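Hypothetic aldehyde deformylating oxygenase (Sulfolobus tokodaii, PDB 5V4T) binds iron through a ferritin-like helical bundle and probably acts as an oxidoreductase, with aldehyde deformylating oxygenase activity attributed to it. Local coordinates at residues A[1-6]-A[67-71]; A[17-22]-A[73-79]; A[79-85]-A[175-179]; A[119-123]-A[138-142]. All coordinates share one frame; numbering follows the deposited sequence.

Interaction 1: residues A[1-6]-A[67-71]; sequences MDKNWF and YFKED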
loop_
_atom_site.group_PDB
_atom_site.type_symbol
_atom_site.label_atom_id
_atom_site.label_comp_id
_atom_site.label_asym_id
_atom_site.label_seq_id
_atom_site.Cartn_x
_atom_site.Cartn_y
_atom_site.Cartn_z
ATOM N N MET A 1 7.969 17.340 -9.906
ATOM C CA MET A 1 6.582 17.066 -10.419
ATOM C C MET A 1 6.606 17.212 -11.924
ATOM O O MET A 1 7.434 17.953 -12.454
ATOM C CB MET A 1 5.553 17.990 -9.785
ATOM C CG MET A 1 4.138 17.842 -10.339
ATOM S SD MET A 1 3.191 19.298 -9.809
ATOM C CE MET A 1 2.752 18.797 -8.175
ATOM N N ASP A 2 5.772 16.457 -12.645
ATOM C CA ASP A 2 5.951 16.481 -14.052
ATOM C C ASP A 2 5.424 17.820 -14.553
ATOM O O ASP A 2 4.368 18.272 -14.127
ATOM C CB ASP A 2 5.220 15.350 -14.737
ATOM C CG ASP A 2 5.936 13.992 -14.490
ATOM O OD1 ASP A 2 7.046 13.863 -15.045
ATOM O OD2 ASP A 2 5.409 13.126 -13.728
ATOM N N LYS A 3 6.104 18.332 -15.551
ATOM C CA LYS A 3 5.685 19.657 -16.080
ATOM C C LYS A 3 4.307 19.642 -16.748
ATOM O O LYS A 3 3.655 20.704 -16.818
ATOM C CB LYS A 3 6.751 20.220 -17.043
ATOM C CG LYS A 3 7.178 19.278 -18.170
ATOM C CD LYS A 3 8.651 19.498 -18.535
ATOM C CE LYS A 3 9.342 18.240 -19.061
ATOM N NZ LYS A 3 8.676 17.723 -20.284
ATOM N N ASN A 4 3.847 18.476 -17.241
ATOM C CA ASN A 4 2.494 18.344 -17.750
ATOM C C ASN A 4 1.419 17.921 -16.770
ATOM O O ASN A 4 0.346 17.565 -17.191
ATOM C CB ASN A 4 2.450 17.444 -18.984
ATOM C CG ASN A 4 3.028 16.051 -18.717
ATOM O OD1 ASN A 4 3.884 15.868 -17.842
ATOM N ND2 ASN A 4 2.535 15.081 -19.458
ATOM N N TRP A 5 1.688 17.973 -15.486
ATOM C CA TRP A 5 0.713 17.624 -14.514
ATOM C C TRP A 5 -0.592 18.453 -14.651
ATOM O O TRP A 5 -1.690 17.897 -14.758
ATOM C CB TRP A 5 1.299 17.794 -13.135
ATOM C CG TRP A 5 0.298 17.625 -11.983
ATOM C CD1 TRP A 5 -0.286 18.611 -11.243
ATOM C CD2 TRP A 5 -0.277 16.391 -11.497
ATOM N NE1 TRP A 5 -1.120 18.085 -10.272
ATOM C CE2 TRP A 5 -1.168 16.712 -10.449
ATOM C CE3 TRP A 5 -0.095 15.035 -11.838
ATOM C CZ2 TRP A 5 -1.839 15.749 -9.725
ATOM C CZ3 TRP A 5 -0.798 14.103 -11.155
ATOM C CH2 TRP A 5 -1.667 14.434 -10.106
ATOM N N PHE A 6 -0.461 19.793 -14.714
ATOM C CA PHE A 6 -1.665 20.596 -14.701
ATOM C C PHE A 6 -2.415 20.575 -16.006
ATOM O O PHE A 6 -3.615 20.921 -16.031
ATOM C CB PHE A 6 -1.389 22.040 -14.174
ATOM C CG PHE A 6 -1.238 22.099 -12.708
ATOM C CD1 PHE A 6 -2.293 21.754 -11.898
ATOM C CD2 PHE A 6 -0.049 22.392 -12.128
ATOM C CE1 PHE A 6 -2.143 21.764 -10.530
ATOM C CE2 PHE A 6 0.110 22.386 -10.766
ATOM C CZ PHE A 6 -0.948 22.093 -9.971
ATOM N N TYR A 67 6.968 14.832 -4.944
ATOM C CA TYR A 67 6.220 14.972 -6.144
ATOM C C TYR A 67 5.053 15.964 -5.980
ATOM O O TYR A 67 4.770 16.715 -6.924
ATOM C CB TYR A 67 5.656 13.615 -6.629
ATOM C CG TYR A 67 5.132 13.675 -8.040
ATOM C CD1 TYR A 67 5.970 13.492 -9.125
ATOM C CD2 TYR A 67 3.791 14.021 -8.296
ATOM C CE1 TYR A 67 5.492 13.586 -10.443
ATOM C CE2 TYR A 67 3.309 14.139 -9.616
ATOM C CZ TYR A 67 4.175 13.919 -10.684
ATOM O OH TYR A 67 3.677 14.065 -11.954
ATOM N N PHE A 68 4.372 15.879 -4.852
ATOM C CA PHE A 68 3.146 16.649 -4.622
ATOM C C PHE A 68 3.379 17.940 -3.810
ATOM O O PHE A 68 2.405 18.543 -3.349
ATOM C CB PHE A 68 2.077 15.789 -4.003
ATOM C CG PHE A 68 1.544 14.757 -4.969
ATOM C CD1 PHE A 68 0.792 15.118 -6.063
ATOM C CD2 PHE A 68 1.851 13.414 -4.802
ATOM C CE1 PHE A 68 0.295 14.177 -6.959
ATOM C CE2 PHE A 68 1.331 12.451 -5.697
ATOM C CZ PHE A 68 0.545 12.813 -6.738
ATOM N N LYS A 69 4.631 18.348 -3.698
ATOM C CA LYS A 69 4.941 19.709 -3.122
ATOM C C LYS A 69 3.944 20.770 -3.621
ATOM O O LYS A 69 3.442 21.574 -2.850
ATOM C CB LYS A 69 6.349 20.167 -3.557
ATOM C CG LYS A 69 7.523 19.554 -2.821
ATOM C CD LYS A 69 7.275 19.551 -1.329
ATOM C CE LYS A 69 8.517 19.246 -0.527
ATOM N NZ LYS A 69 8.052 18.968 0.846
ATOM N N GLU A 70 3.710 20.760 -4.934
ATOM C CA GLU A 70 2.895 21.761 -5.659
ATOM C C GLU A 70 1.438 21.402 -5.909
ATOM O O GLU A 70 0.688 22.080 -6.659
ATOM C CB GLU A 70 3.641 22.160 -6.927
ATOM C CG GLU A 70 5.011 22.739 -6.551
ATOM C CD GLU A 70 5.828 23.251 -7.722
ATOM O OE1 GLU A 70 5.496 22.938 -8.879
ATOM O OE2 GLU A 70 6.820 23.991 -7.486
ATOM N N ASP A 71 1.007 20.323 -5.283
ATOM C CA ASP A 71 -0.386 19.935 -5.329
ATOM C C ASP A 71 -0.564 18.983 -4.155
ATOM O O ASP A 71 -0.766 17.789 -4.319
ATOM C CB ASP A 71 -0.756 19.348 -6.668
ATOM C CG ASP A 71 -2.256 19.264 -6.912
ATOM O OD1 ASP A 71 -3.069 19.572 -5.999
ATOM O OD2 ASP A 71 -2.636 18.904 -8.042
#
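Met1 lies across the ring of Tyr67 at about a right angle, its CA over one face, 3.9 Å from the ring centroid, as a CH-pi contact. From there CG runs anti to the backbone N (chi1 175°) past Tyr67 CE2, and the bend at chi3 folds the CE methyl into the hollow of the 68-71 turn, 3.7 Å from Glu70 CB. The phenol in turn pushes into the cup formed by Asp2 and Trp5: Tyr67 OH donates to Asp2 OD2 at 2.7 Å, 23° out of the carboxylate plane, and weakly accepts Asp2 N. Beside it the indole of Trp5 presents a face to the edge of Phe68 in an offset edge-to-face pair, with Trp5 CH2 and Phe68 CE1 3.7 Å apart. Trp5 NE1 then points in its ring plane at the anti lone pair of Asp71 OD2, 2.8 Å away, while Phe6 brings its ring edge, at CZ, to Glu70 O. Both aspartates have second partners, since Asp71 OD1 forms a salt bridge with Lys17 and Asp2 accepts the backbone N of Lys133 and Phe134. The chain start is therefore fixed by directional bonds at two separate points, whereas Tyr67 O, buried under Met1, finds no polar partner.

Interaction 2: residues A[17-22]-A[73-79]; sequences KYLSAH and LTTVRLP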
loop_
_atom_site.group_PDB
_atom_site.type_symbol
_atom_site.label_atom_id
_atom_site.label_comp_id
_atom_site.label_asym_id
_atom_site.label_seq_id
_atom_site.Cartn_x
_atom_site.Cartn_y
_atom_site.Cartn_z
ATOM N N LYS A 17 -4.178 11.698 -7.063
ATOM C CA LYS A 17 -3.919 12.154 -5.737
ATOM C C LYS A 17 -4.593 11.296 -4.703
ATOM O O LYS A 17 -4.044 11.080 -3.626
ATOM C CB LYS A 17 -4.395 13.608 -5.550
ATOM C CG LYS A 17 -3.484 14.606 -6.215
ATOM C CD LYS A 17 -4.015 16.019 -5.951
ATOM C CE LYS A 17 -3.781 16.424 -4.511
ATOM N NZ LYS A 17 -4.297 17.817 -4.268
ATOM N N TYR A 18 -5.800 10.832 -4.989
ATOM C CA TYR A 18 -6.532 10.022 -3.998
ATOM C C TYR A 18 -5.818 8.710 -3.699
ATOM O O TYR A 18 -5.569 8.361 -2.527
ATOM C CB TYR A 18 -7.900 9.726 -4.478
ATOM C CG TYR A 18 -8.719 8.818 -3.591
ATOM C CD1 TYR A 18 -9.239 9.285 -2.375
ATOM C CD2 TYR A 18 -8.905 7.477 -3.906
ATOM C CE1 TYR A 18 -10.002 8.459 -1.583
ATOM C CE2 TYR A 18 -9.687 6.646 -3.098
ATOM C CZ TYR A 18 -10.212 7.174 -1.915
ATOM O OH TYR A 18 -10.958 6.368 -1.059
ATOM N N LEU A 19 -5.387 8.086 -4.776
ATOM C CA LEU A 19 -4.641 6.835 -4.632
ATOM C C LEU A 19 -3.274 7.061 -4.020
ATOM O O LEU A 19 -2.817 6.293 -3.200
ATOM C CB LEU A 19 -4.521 6.091 -5.958
ATOM C CG LEU A 19 -5.821 5.488 -6.427
ATOM C CD1 LEU A 19 -5.640 5.084 -7.874
ATOM C CD2 LEU A 19 -6.279 4.318 -5.540
ATOM N N SER A 20 -2.569 8.117 -4.417
ATOM C CA SER A 20 -1.279 8.432 -3.857
ATOM C C SER A 20 -1.362 8.658 -2.343
ATOM O O SER A 20 -0.448 8.277 -1.600
ATOM C CB SER A 20 -0.642 9.645 -4.522
ATOM O OG SER A 20 -0.453 9.388 -5.893
ATOM N N ALA A 21 -2.463 9.267 -1.881
ATOM C CA ALA A 21 -2.613 9.503 -0.437
ATOM C C ALA A 21 -2.689 8.188 0.359
ATOM O O ALA A 21 -2.378 8.179 1.578
ATOM C CB ALA A 21 -3.891 10.296 -0.174
ATOM N N HIS A 22 -3.080 7.100 -0.267
ATOM C CA HIS A 22 -3.019 5.775 0.387
ATOM C C HIS A 22 -1.589 5.334 0.648
ATOM O O HIS A 22 -1.333 4.621 1.605
ATOM C CB HIS A 22 -3.771 4.698 -0.405
ATOM C CG HIS A 22 -5.254 4.900 -0.447
ATOM N ND1 HIS A 22 -5.854 6.020 -1.003
ATOM C CD2 HIS A 22 -6.266 4.062 -0.109
ATOM C CE1 HIS A 22 -7.169 5.891 -0.920
ATOM N NE2 HIS A 22 -7.441 4.700 -0.405
ATOM N N LEU A 73 -1.162 16.554 -0.866
ATOM C CA LEU A 73 -2.080 15.494 -0.567
ATOM C C LEU A 73 -2.839 15.693 0.743
ATOM O O LEU A 73 -3.628 14.857 1.152
ATOM C CB LEU A 73 -1.323 14.146 -0.520
ATOM C CG LEU A 73 -0.608 13.714 -1.825
ATOM C CD1 LEU A 73 0.014 12.321 -1.652
ATOM C CD2 LEU A 73 -1.546 13.703 -3.006
ATOM N N THR A 74 -2.547 16.787 1.413
ATOM C CA THR A 74 -3.290 17.146 2.643
ATOM C C THR A 74 -4.763 17.400 2.355
ATOM O O THR A 74 -5.586 17.280 3.221
ATOM C CB THR A 74 -2.613 18.352 3.287
ATOM O OG1 THR A 74 -2.338 19.343 2.290
ATOM C CG2 THR A 74 -1.321 17.918 3.899
ATOM N N THR A 75 -5.107 17.670 1.106
ATOM C CA THR A 75 -6.511 17.854 0.721
ATOM C C THR A 75 -7.300 16.522 0.699
ATOM O O THR A 75 -8.526 16.518 0.535
ATOM C CB THR A 75 -6.650 18.555 -0.658
ATOM O OG1 THR A 75 -6.383 17.640 -1.746
ATOM C CG2 THR A 75 -5.725 19.761 -0.752
ATOM N N VAL A 76 -6.626 15.383 0.845
ATOM C CA VAL A 76 -7.294 14.136 0.601
ATOM C C VAL A 76 -7.695 13.452 1.872
ATOM O O VAL A 76 -6.818 13.088 2.645
ATOM C CB VAL A 76 -6.376 13.124 -0.174
ATOM C CG1 VAL A 76 -7.123 11.851 -0.490
ATOM C CG2 VAL A 76 -5.857 13.747 -1.465
ATOM N N ARG A 77 -8.985 13.140 1.971
ATOM C CA ARG A 77 -9.529 12.369 3.097
ATOM C C ARG A 77 -9.415 10.869 2.781
ATOM O O ARG A 77 -9.918 10.415 1.761
ATOM C CB ARG A 77 -10.995 12.741 3.366
ATOM C CG ARG A 77 -11.694 11.940 4.456
ATOM C CD ARG A 77 -13.054 12.560 4.812
ATOM N NE ARG A 77 -12.901 13.960 5.244
ATOM C CZ ARG A 77 -12.720 14.379 6.501
ATOM N NH1 ARG A 77 -12.689 13.523 7.517
ATOM N NH2 ARG A 77 -12.581 15.682 6.744
ATOM N N LEU A 78 -8.783 10.130 3.682
ATOM C CA LEU A 78 -8.705 8.663 3.584
ATOM C C LEU A 78 -9.981 8.017 4.044
ATOM O O LEU A 78 -10.607 8.484 5.009
ATOM C CB LEU A 78 -7.536 8.129 4.393
ATOM C CG LEU A 78 -6.099 8.272 3.838
ATOM C CD1 LEU A 78 -5.974 7.589 2.470
ATOM C CD2 LEU A 78 -5.618 9.710 3.756
ATOM N N PRO A 79 -10.367 6.900 3.407
ATOM C CA PRO A 79 -11.593 6.266 3.842
ATOM C C PRO A 79 -11.534 5.568 5.222
ATOM O O PRO A 79 -10.452 5.198 5.730
ATOM C CB PRO A 79 -11.878 5.302 2.716
ATOM C CG PRO A 79 -10.533 4.909 2.213
ATOM C CD PRO A 79 -9.752 6.179 2.284
#
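Lys17 reaches along Leu73 before its amine turns to the loop. Its CB lies 3.8 Å from Leu73 CD2, CG and CE stay against the same methyl, and the bend at chi3 (72°) brings NZ to Thr75 OG1 at 3.3 Å. That bond is the lesser claim on the amine, which forms a salt bridge with Asp71 and also bonds Pro72 O. One turn on, the small Ala21 leaves room for Val76 to pack close, with Ala21 CB and Val76 CG1 3.6 Å apart; the same methyl also touches Tyr18 CD1. The phenol oxygen of Tyr18 ends against CD and CG of Pro79, 3.6 Å from Pro79 CD. His22 is fixed by an edge bond and by one covered face: ND1 donates to Tyr18 O at 2.8 Å, nearly in the imidazole plane, while Leu78 CD1 sits over one face, 4.0 Å from the His22 ring centroid, as a CH-pi contact. Putting an alanine here would probably leave Tyr18 O without its side-chain donor and Leu78 CD1 without the ring it rests on. Ser27 OG bonds Val76 O, tying the loop to the chain beyond the helix as well. The arrangement is that of a loop between helices 49-67 and 80-93, extended from Val76 on, packed against helix 10-23 in a ferritin-like bundle, with the His22 side chain about 12 Å from the bound iron.

Interaction 3: residues A[79-85]-A[175-179]; sequences PPSYIKL and QIVKE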
loop_
_atom_site.group_PDB
_atom_site.type_symbol
_atom_site.label_atom_id
_atom_site.label_comp_id
_atom_site.label_asym_id
_atom_site.label_seq_id
_atom_site.Cartn_x
_atom_site.Cartn_y
_atom_site.Cartn_z
ATOM N N PRO A 79 -10.367 6.900 3.407
ATOM C CA PRO A 79 -11.593 6.266 3.842
ATOM C C PRO A 79 -11.534 5.568 5.222
ATOM O O PRO A 79 -10.452 5.198 5.730
ATOM C CB PRO A 79 -11.878 5.302 2.716
ATOM C CG PRO A 79 -10.533 4.909 2.213
ATOM C CD PRO A 79 -9.752 6.179 2.284
ATOM N N PRO A 80 -12.702 5.347 5.848
ATOM C CA PRO A 80 -12.713 4.825 7.200
ATOM C C PRO A 80 -12.033 3.455 7.351
ATOM O O PRO A 80 -11.393 3.186 8.361
ATOM C CB PRO A 80 -14.211 4.676 7.495
ATOM C CG PRO A 80 -14.878 5.575 6.554
ATOM C CD PRO A 80 -14.068 5.578 5.320
ATOM N N SER A 81 -12.211 2.596 6.359
ATOM C CA SER A 81 -11.601 1.260 6.393
ATOM C C SER A 81 -10.071 1.335 6.300
ATOM O O SER A 81 -9.360 0.443 6.823
ATOM C CB SER A 81 -12.175 0.362 5.286
ATOM O OG SER A 81 -13.539 -0.046 5.597
ATOM N N TYR A 82 -9.551 2.357 5.634
ATOM C CA TYR A 82 -8.083 2.551 5.589
ATOM C C TYR A 82 -7.575 2.943 6.959
ATOM O O TYR A 82 -6.531 2.493 7.453
ATOM C CB TYR A 82 -7.767 3.641 4.560
ATOM C CG TYR A 82 -6.326 4.025 4.469
ATOM C CD1 TYR A 82 -5.746 4.905 5.364
ATOM C CD2 TYR A 82 -5.520 3.476 3.465
ATOM C CE1 TYR A 82 -4.423 5.249 5.244
ATOM C CE2 TYR A 82 -4.186 3.820 3.357
ATOM C CZ TYR A 82 -3.650 4.676 4.226
ATOM O OH TYR A 82 -2.328 5.011 4.078
ATOM N N ILE A 83 -8.322 3.840 7.607
ATOM C CA ILE A 83 -7.945 4.229 8.961
ATOM C C ILE A 83 -7.927 3.022 9.934
ATOM O O ILE A 83 -6.994 2.859 10.729
ATOM C CB ILE A 83 -8.867 5.405 9.440
ATOM C CG1 ILE A 83 -8.616 6.633 8.591
ATOM C CG2 ILE A 83 -8.627 5.684 10.893
ATOM C CD1 ILE A 83 -9.686 7.700 8.647
ATOM N N LYS A 84 -8.925 2.139 9.819
ATOM C CA LYS A 84 -8.979 0.902 10.587
ATOM C C LYS A 84 -7.783 -0.011 10.297
ATOM O O LYS A 84 -7.220 -0.641 11.180
ATOM C CB LYS A 84 -10.273 0.190 10.276
ATOM C CG LYS A 84 -10.522 -0.977 11.187
ATOM C CD LYS A 84 -11.973 -1.405 11.125
ATOM C CE LYS A 84 -12.226 -2.327 12.307
ATOM N NZ LYS A 84 -13.440 -3.137 12.074
ATOM N N LEU A 85 -7.398 -0.110 9.027
ATOM C CA LEU A 85 -6.302 -0.978 8.690
ATOM C C LEU A 85 -5.060 -0.585 9.419
ATOM O O LEU A 85 -4.388 -1.405 10.002
ATOM C CB LEU A 85 -6.079 -0.974 7.143
ATOM C CG LEU A 85 -4.879 -1.787 6.634
ATOM C CD1 LEU A 85 -5.123 -3.241 6.787
ATOM C CD2 LEU A 85 -4.673 -1.462 5.158
ATOM N N GLN A 175 -13.133 -3.393 1.282
ATOM C CA GLN A 175 -13.915 -2.180 1.658
ATOM C C GLN A 175 -13.157 -0.930 1.358
ATOM O O GLN A 175 -13.732 0.056 0.918
ATOM C CB GLN A 175 -14.386 -2.225 3.113
ATOM C CG GLN A 175 -15.554 -3.206 3.301
ATOM C CD GLN A 175 -16.685 -3.097 2.216
ATOM O OE1 GLN A 175 -17.277 -2.020 1.966
ATOM N NE2 GLN A 175 -16.964 -4.226 1.548
ATOM N N ILE A 176 -11.825 -0.946 1.551
ATOM C CA ILE A 176 -11.035 0.234 1.175
ATOM C C ILE A 176 -11.186 0.602 -0.289
ATOM O O ILE A 176 -11.324 1.771 -0.610
ATOM C CB ILE A 176 -9.555 0.018 1.542
ATOM C CG1 ILE A 176 -9.369 -0.006 3.035
ATOM C CG2 ILE A 176 -8.672 1.097 0.953
ATOM C CD1 ILE A 176 -8.030 -0.528 3.522
ATOM N N VAL A 177 -11.111 -0.374 -1.190
ATOM C CA VAL A 177 -11.218 -0.105 -2.623
ATOM C C VAL A 177 -12.662 0.323 -2.941
ATOM O O VAL A 177 -12.854 1.297 -3.661
ATOM C CB VAL A 177 -10.798 -1.301 -3.432
ATOM C CG1 VAL A 177 -11.090 -1.109 -4.915
ATOM C CG2 VAL A 177 -9.302 -1.562 -3.173
ATOM N N LYS A 178 -13.651 -0.349 -2.361
ATOM C CA LYS A 178 -15.056 0.054 -2.658
ATOM C C LYS A 178 -15.392 1.452 -2.180
ATOM O O LYS A 178 -16.145 2.180 -2.868
ATOM C CB LYS A 178 -16.027 -0.974 -2.062
ATOM C CG LYS A 178 -15.993 -2.288 -2.768
ATOM C CD LYS A 178 -17.029 -3.289 -2.251
ATOM C CE LYS A 178 -17.460 -4.154 -3.418
ATOM N NZ LYS A 178 -18.245 -5.361 -2.983
ATOM N N GLU A 179 -14.801 1.859 -1.050
ATOM C CA GLU A 179 -14.939 3.192 -0.515
ATOM C C GLU A 179 -14.353 4.276 -1.415
ATOM O O GLU A 179 -14.727 5.465 -1.303
ATOM C CB GLU A 179 -14.410 3.249 0.946
ATOM C CG GLU A 179 -15.307 2.477 1.942
ATOM C CD GLU A 179 -14.651 2.222 3.298
ATOM O OE1 GLU A 179 -13.557 2.779 3.544
ATOM O OE2 GLU A 179 -15.214 1.417 4.118
#
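The carboxylate of Glu179 is the flat group that faces Ser81, and both of its oxygens are used there. Glu179 OE1 accepts the backbone N of Ser81 at 3.1 Å through its syn lone pair, with an N-H...O angle of 157°. Glu179 OE2 takes the hydroxyl at 2.7 Å from Ser81 OG, also on the syn side but 29° out of the carboxylate plane. The Pro79 and Pro80 rings border the same group: Pro79 CB comes to 3.1 Å from Glu179 OE1, and Pro80 CD also approaches this oxygen. The phenol of Tyr82 turns away from helix 159-179; its ring meets those of His22 and Phe86, and its OH bonds His22 O. Glu179 spans the distance because its chain is extended beyond CG, which sets the carboxylate at the start of helix 80-93.

Next to these polar bonds Ile176 packs along the first turn. Its CG1 lies 3.5 Å from Tyr82 N, and CD1 runs on to Leu85 CD2, 3.8 Å away, where the two side chains cross at about a right angle. Leu114 of helix 98-128 adjoins both Ile176 and Leu85 and extends this apolar layer into the bundle. The short segments 80-85 and 175-179 run roughly antiparallel, at 150°, their axes 8.6 Å apart at closest approach. The carboxylate of Glu179 accepts a first-turn N-H of helix 80-93 from a neighbouring helix, and the N-terminal end of helix 80-93 together with the two donors would probably favour its ionised form.

Interaction 4: residues A[119-123]-A[138-142]; sequences LKILN and IKRII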
loop_
_atom_site.group_PDB
_atom_site.type_symbol
_atom_site.label_atom_id
_atom_site.label_comp_id
_atom_site.label_asym_id
_atom_site.label_seq_id
_atom_site.Cartn_x
_atom_site.Cartn_y
_atom_site.Cartn_z
ATOM N N LEU A 119 -0.912 0.482 -7.094
ATOM C CA LEU A 119 0.259 0.743 -7.931
ATOM C C LEU A 119 -0.026 0.417 -9.405
ATOM O O LEU A 119 0.427 1.113 -10.320
ATOM C CB LEU A 119 1.476 -0.045 -7.447
ATOM C CG LEU A 119 2.026 0.449 -6.124
ATOM C CD1 LEU A 119 2.997 -0.515 -5.489
ATOM C CD2 LEU A 119 2.683 1.799 -6.297
ATOM N N LYS A 120 -0.787 -0.659 -9.662
ATOM C CA LYS A 120 -1.239 -0.961 -11.034
ATOM C C LYS A 120 -1.994 0.225 -11.600
ATOM O O LYS A 120 -1.742 0.654 -12.742
ATOM C CB LYS A 120 -2.160 -2.198 -11.024
ATOM C CG LYS A 120 -3.035 -2.324 -12.277
ATOM C CD LYS A 120 -4.115 -3.419 -12.046
ATOM C CE LYS A 120 -5.256 -3.373 -13.064
ATOM N NZ LYS A 120 -4.658 -3.821 -14.370
ATOM N N ILE A 121 -2.944 0.743 -10.873
ATOM C CA ILE A 121 -3.725 1.868 -11.359
ATOM C C ILE A 121 -2.836 3.089 -11.578
ATOM O O ILE A 121 -2.871 3.714 -12.614
ATOM C CB ILE A 121 -4.861 2.218 -10.403
ATOM C CG1 ILE A 121 -5.853 1.038 -10.292
ATOM C CG2 ILE A 121 -5.521 3.517 -10.794
ATOM C CD1 ILE A 121 -6.764 1.208 -9.102
ATOM N N LEU A 122 -1.969 3.386 -10.608
ATOM C CA LEU A 122 -1.035 4.520 -10.757
ATOM C C LEU A 122 -0.104 4.389 -11.922
ATOM O O LEU A 122 0.187 5.392 -12.610
ATOM C CB LEU A 122 -0.287 4.852 -9.432
ATOM C CG LEU A 122 -1.206 5.331 -8.339
ATOM C CD1 LEU A 122 -0.459 5.393 -7.018
ATOM C CD2 LEU A 122 -1.799 6.710 -8.659
ATOM N N ASN A 123 0.423 3.166 -12.140
ATOM C CA ASN A 123 1.294 2.913 -13.299
ATOM C C ASN A 123 0.596 3.128 -14.628
ATOM O O ASN A 123 1.012 3.879 -15.469
ATOM C CB ASN A 123 1.788 1.464 -13.175
ATOM C CG ASN A 123 2.841 1.104 -14.165
ATOM O OD1 ASN A 123 3.384 1.908 -14.918
ATOM N ND2 ASN A 123 3.163 -0.178 -14.180
ATOM N N ILE A 138 6.657 5.196 -9.732
ATOM C CA ILE A 138 5.745 4.079 -9.403
ATOM C C ILE A 138 6.409 2.748 -9.814
ATOM O O ILE A 138 6.303 1.779 -9.070
ATOM C CB ILE A 138 4.380 4.279 -10.162
ATOM C CG1 ILE A 138 3.634 5.534 -9.645
ATOM C CG2 ILE A 138 3.484 3.067 -10.031
ATOM C CD1 ILE A 138 3.327 5.524 -8.190
ATOM N N LYS A 139 7.054 2.681 -10.982
ATOM C CA LYS A 139 7.735 1.432 -11.393
ATOM C C LYS A 139 8.768 1.040 -10.358
ATOM O O LYS A 139 8.918 -0.174 -10.085
ATOM C CB LYS A 139 8.321 1.591 -12.780
ATOM C CG LYS A 139 7.240 1.569 -13.821
ATOM C CD LYS A 139 7.616 2.134 -15.156
ATOM C CE LYS A 139 8.842 1.569 -15.714
ATOM N NZ LYS A 139 9.100 2.148 -17.096
ATOM N N ARG A 140 9.479 2.022 -9.784
ATOM C CA ARG A 140 10.472 1.747 -8.767
ATOM C C ARG A 140 9.841 1.203 -7.497
ATOM O O ARG A 140 10.338 0.217 -6.915
ATOM C CB ARG A 140 11.333 2.973 -8.461
ATOM C CG ARG A 140 12.240 3.384 -9.628
ATOM C CD ARG A 140 12.907 4.714 -9.470
ATOM N NE ARG A 140 13.787 4.951 -10.593
ATOM C CZ ARG A 140 14.400 6.114 -10.847
ATOM N NH1 ARG A 140 14.110 7.170 -10.108
ATOM N NH2 ARG A 140 15.228 6.204 -11.872
ATOM N N ILE A 141 8.713 1.755 -7.109
ATOM C CA ILE A 141 8.017 1.263 -5.942
ATOM C C ILE A 141 7.503 -0.149 -6.192
ATOM O O ILE A 141 7.614 -1.013 -5.341
ATOM C CB ILE A 141 6.882 2.218 -5.545
ATOM C CG1 ILE A 141 7.456 3.554 -5.106
ATOM C CG2 ILE A 141 6.035 1.593 -4.434
ATOM C CD1 ILE A 141 6.392 4.646 -4.895
ATOM N N ILE A 142 6.980 -0.401 -7.372
ATOM C CA ILE A 142 6.515 -1.775 -7.722
ATOM C C ILE A 142 7.647 -2.755 -7.546
ATOM O O ILE A 142 7.448 -3.832 -6.929
ATOM C CB ILE A 142 5.895 -1.836 -9.132
ATOM C CG1 ILE A 142 4.593 -1.089 -9.143
ATOM C CG2 ILE A 142 5.737 -3.230 -9.637
ATOM C CD1 ILE A 142 4.038 -0.790 -10.515
#
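Leu119 and Ile142 open the apolar part of the contact, sliding past each other in opposite directions with Leu119 CB 3.7 Å from Ile142 CG1. The two methyl groups of Leu119 straddle Ile141 CG2, each 3.8 Å from it: Leu119 CD1 and Leu119 CD2. Ile138 divides its branches within one turn of the facing helix. Its CG2, anti to the backbone N, lies on the backbone between Leu119 and Asn123, 3.6 Å from Leu119 O, while CG1 and CD1 cross Leu122 at about a right angle, with Ile138 CD1 3.9 Å from Leu122 CB. A glycine in its place would probably open a gap beside Leu122 and leave the backbone of Leu119 and Asn123 without the methyl that rests on it.

The polar groups meet the opposite helix by van der Waals contact and make no hydrogen bond across it. Asn123 CB rests on Ile138 CG2, and its ND2 reaches Ile142 CD1 at 3.8 Å; Asn123 OD1 passes Lys139 CG but is bonded to Asn135 ND2, outside the segments.

The short helical segments run nearly antiparallel, at 153° with axes 9.8 Å apart at closest approach, joining helix 98-128 to helix 132-155, its successor in the chain. Ile141 continues inward to His60, Phe63 and Phe64 of helix 49-67, its side chain about 6 Å from the bound iron, while Leu119 and Leu122 also touch Phe23 of helix 10-23, so the contact lies in the bundle between these four helices.

Overall arrangement
Interaction 2 is the most buried of the four contacts, whereas interactions 1, 3 and 4 are partly buried. Interaction 1 lies farthest from the centre of the chain and relies on aromatic rings with carboxylate bonds; the salt bridge of Asp71 with Lys17 couples it to interaction 2. Interactions 2 and 3 share Pro79 and are linked again where Tyr82 bonds His22 O, so loop packing passes directly into a helix start bonded by a carboxylate. Interaction 4, near the iron, joins two helices through apolar side chains without a hydrogen bond between them; it touches interaction 2 where Leu19 packs on Ile121 and Leu122, but not interaction 3, across the chain's centre.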